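Local coordinates for BfpC (Escherichia coli, PDB 3VHJ), which is a membrane protein essential for type IV pilus biogenesis, here its N-terminal cytoplasmic domain, which probably interacts with the pilus biogenesis protein BfpD, at residues K120-F124 with D125-Y129. The protein carries 1 engineered substitution. Numbering follows the deposited sequence.
Sequences KKFFF and DHVAY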
loop_
_atom_site.group_PDB
_atom_site.type_symbol
_atom_site.label_atom_id
_atom_site.label_comp_id
_atom_site.label_asym_id
_atom_site.label_seq_id
_atom_site.Cartn_x
_atom_site.Cartn_y
_atom_site.Cartn_z
ATOM N N LYS A 120 3.372 -12.618 7.970
ATOM C CA LYS A 120 2.948 -12.637 9.363
ATOM C C LYS A 120 4.047 -12.025 10.234
ATOM O O LYS A 120 3.775 -11.204 11.111
ATOM C CB LYS A 120 2.655 -14.081 9.806
ATOM C CG LYS A 120 1.949 -14.197 11.156
ATOM C CD LYS A 120 1.618 -15.649 11.502
ATOM C CE LYS A 120 0.952 -15.750 12.876
ATOM N NZ LYS A 120 0.542 -17.145 13.225
ATOM N N LYS A 121 5.292 -12.413 9.975
ATOM C CA LYS A 121 6.423 -11.900 10.740
ATOM C C LYS A 121 6.588 -10.383 10.589
ATOM O O LYS A 121 6.883 -9.687 11.562
ATOM C CB LYS A 121 7.714 -12.611 10.315
ATOM C CG LYS A 121 8.967 -12.141 11.050
ATOM C CD LYS A 121 10.190 -12.957 10.647
ATOM C CE LYS A 121 11.450 -12.446 11.329
ATOM N NZ LYS A 121 11.305 -12.386 12.813
ATOM N N PHE A 122 6.400 -9.873 9.375
ATOM C CA PHE A 122 6.533 -8.435 9.141
ATOM C C PHE A 122 5.420 -7.701 9.882
ATOM O O PHE A 122 5.645 -6.673 10.520
ATOM C CB PHE A 122 6.435 -8.124 7.648
ATOM C CG PHE A 122 6.670 -6.679 7.323
ATOM C CD1 PHE A 122 7.964 -6.176 7.233
ATOM C CD2 PHE A 122 5.598 -5.814 7.140
ATOM C CE1 PHE A 122 8.187 -4.823 6.966
ATOM C CE2 PHE A 122 5.809 -4.460 6.872
ATOM C CZ PHE A 122 7.108 -3.964 6.786
ATOM N N PHE A 123 4.216 -8.251 9.783
ATOM C CA PHE A 123 3.031 -7.702 10.420
ATOM C C PHE A 123 3.236 -7.531 11.924
ATOM O O PHE A 123 3.020 -6.449 12.477
ATOM C CB PHE A 123 1.857 -8.644 10.151
ATOM C CG PHE A 123 0.566 -8.221 10.786
ATOM C CD1 PHE A 123 -0.068 -7.041 10.397
ATOM C CD2 PHE A 123 -0.050 -9.033 11.733
ATOM C CE1 PHE A 123 -1.295 -6.682 10.938
ATOM C CE2 PHE A 123 -1.282 -8.683 12.282
ATOM C CZ PHE A 123 -1.907 -7.504 11.881
ATOM N N PHE A 124 3.652 -8.605 12.587
ATOM C CA PHE A 124 3.878 -8.563 14.025
ATOM C C PHE A 124 5.060 -7.696 14.441
ATOM O O PHE A 124 4.960 -6.926 15.390
ATOM C CB PHE A 124 4.087 -9.976 14.577
ATOM C CG PHE A 124 2.815 -10.730 14.809
ATOM C CD1 PHE A 124 2.488 -11.830 14.026
ATOM C CD2 PHE A 124 1.942 -10.345 15.823
ATOM C CE1 PHE A 124 1.305 -12.544 14.250
ATOM C CE2 PHE A 124 0.761 -11.047 16.054
ATOM C CZ PHE A 124 0.443 -12.150 15.265
ATOM N N ASP A 125 6.178 -7.818 13.734
ATOM C CA ASP A 125 7.364 -7.050 14.087
ATOM C C ASP A 125 7.286 -5.550 13.825
ATOM O O ASP A 125 7.851 -4.763 14.581
ATOM C CB ASP A 125 8.603 -7.600 13.370
ATOM C CG ASP A 125 8.929 -9.031 13.765
ATOM O OD1 ASP A 125 8.664 -9.415 14.922
ATOM O OD2 ASP A 125 9.467 -9.768 12.912
ATOM N N HIS A 126 6.578 -5.138 12.779
ATOM C CA HIS A 126 6.539 -3.714 12.457
ATOM C C HIS A 126 5.192 -3.034 12.276
ATOM O O HIS A 126 5.108 -1.813 12.375
ATOM C CB HIS A 126 7.349 -3.467 11.182
ATOM C CG HIS A 126 8.724 -4.051 11.212
ATOM N ND1 HIS A 126 9.735 -3.533 11.990
ATOM C CD2 HIS A 126 9.255 -5.115 10.563
ATOM C CE1 HIS A 126 10.832 -4.250 11.819
ATOM N NE2 HIS A 126 10.566 -5.217 10.958
ATOM N N VAL A 127 4.140 -3.797 12.019
ATOM C CA VAL A 127 2.850 -3.180 11.749
ATOM C C VAL A 127 1.788 -3.198 12.836
ATOM O O VAL A 127 1.338 -2.153 13.288
ATOM C CB VAL A 127 2.236 -3.795 10.470
ATOM C CG1 VAL A 127 0.938 -3.076 10.106
ATOM C CG2 VAL A 127 3.249 -3.721 9.336
ATOM N N ALA A 128 1.374 -4.393 13.227
ATOM C CA ALA A 128 0.333 -4.568 14.227
ATOM C C ALA A 128 0.415 -3.623 15.420
ATOM O O ALA A 128 -0.603 -3.098 15.877
ATOM C CB ALA A 128 0.337 -6.011 14.719
ATOM N N TYR A 129 1.626 -3.404 15.917
ATOM C CA TYR A 129 1.808 -2.564 17.092
ATOM C C TYR A 129 2.670 -1.341 16.849
ATOM O O TYR A 129 3.157 -0.734 17.799
ATOM C CB TYR A 129 2.434 -3.405 18.202
ATOM C CG TYR A 129 1.783 -4.763 18.331
ATOM C CD1 TYR A 129 0.438 -4.879 18.686
ATOM C CD2 TYR A 129 2.498 -5.929 18.068
ATOM C CE1 TYR A 129 -0.178 -6.129 18.775
ATOM C CE2 TYR A 129 1.894 -7.180 18.153
ATOM C CZ TYR A 129 0.556 -7.272 18.506
ATOM O OH TYR A 129 -0.050 -8.502 18.582
HETATM O O HOH W 1 4.215 -4.282 15.337
#
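Ala-128 CB sits over one face of the Phe-123 ring in a CH-pi contact, 4.0 Å from its centroid and offset a little toward the rim, and the same methyl lies over the centre of one face of the Tyr-129 ring. His-126 CB lies over one face of the Phe-122 ring. At the edge of the Phe-124 ring lie Lys-120 CG and, from beyond the turn, Tyr-129 CE2 and OH. This is the C-terminal part of the amphipathic helix 116-127, which packs on the mixed sheet holding strands 85-90, 96-101 and 107-113, with a wider pi-type turn at 125-127. Phe-122 and His-126 form an oblique aromatic pair, planes at 51°, while Val-127 CG2 meets Phe-122 CE2 at 3.6 Å. The Phe-123 ring is sent inward by a chi1 of 178°, which sets CG beside the carbonyl carbon, and packs against Cys-86 and Leu-88 of strand 85-90 and Val-98 of strand 96-101; a serine here would probably open a gap against these strands and leave the Ala-128 methyl without the ring face it rests on. On the outer side Lys-121, bent at chi4, curls its NZ back to the syn side of Asp-125 OD2, a salt bridge of 3.2 Å. The wider turn shows in the backbone: Phe-123 O accepts from both Val-127 N and Ala-128 N, which reach it from opposite faces of the carbonyl plane, the Ala-128 bond being the straighter at 159°. One residue on, a water takes over the link, donating to Phe-124 O at 2.7 Å and accepting from Tyr-129 N at 2.8 Å.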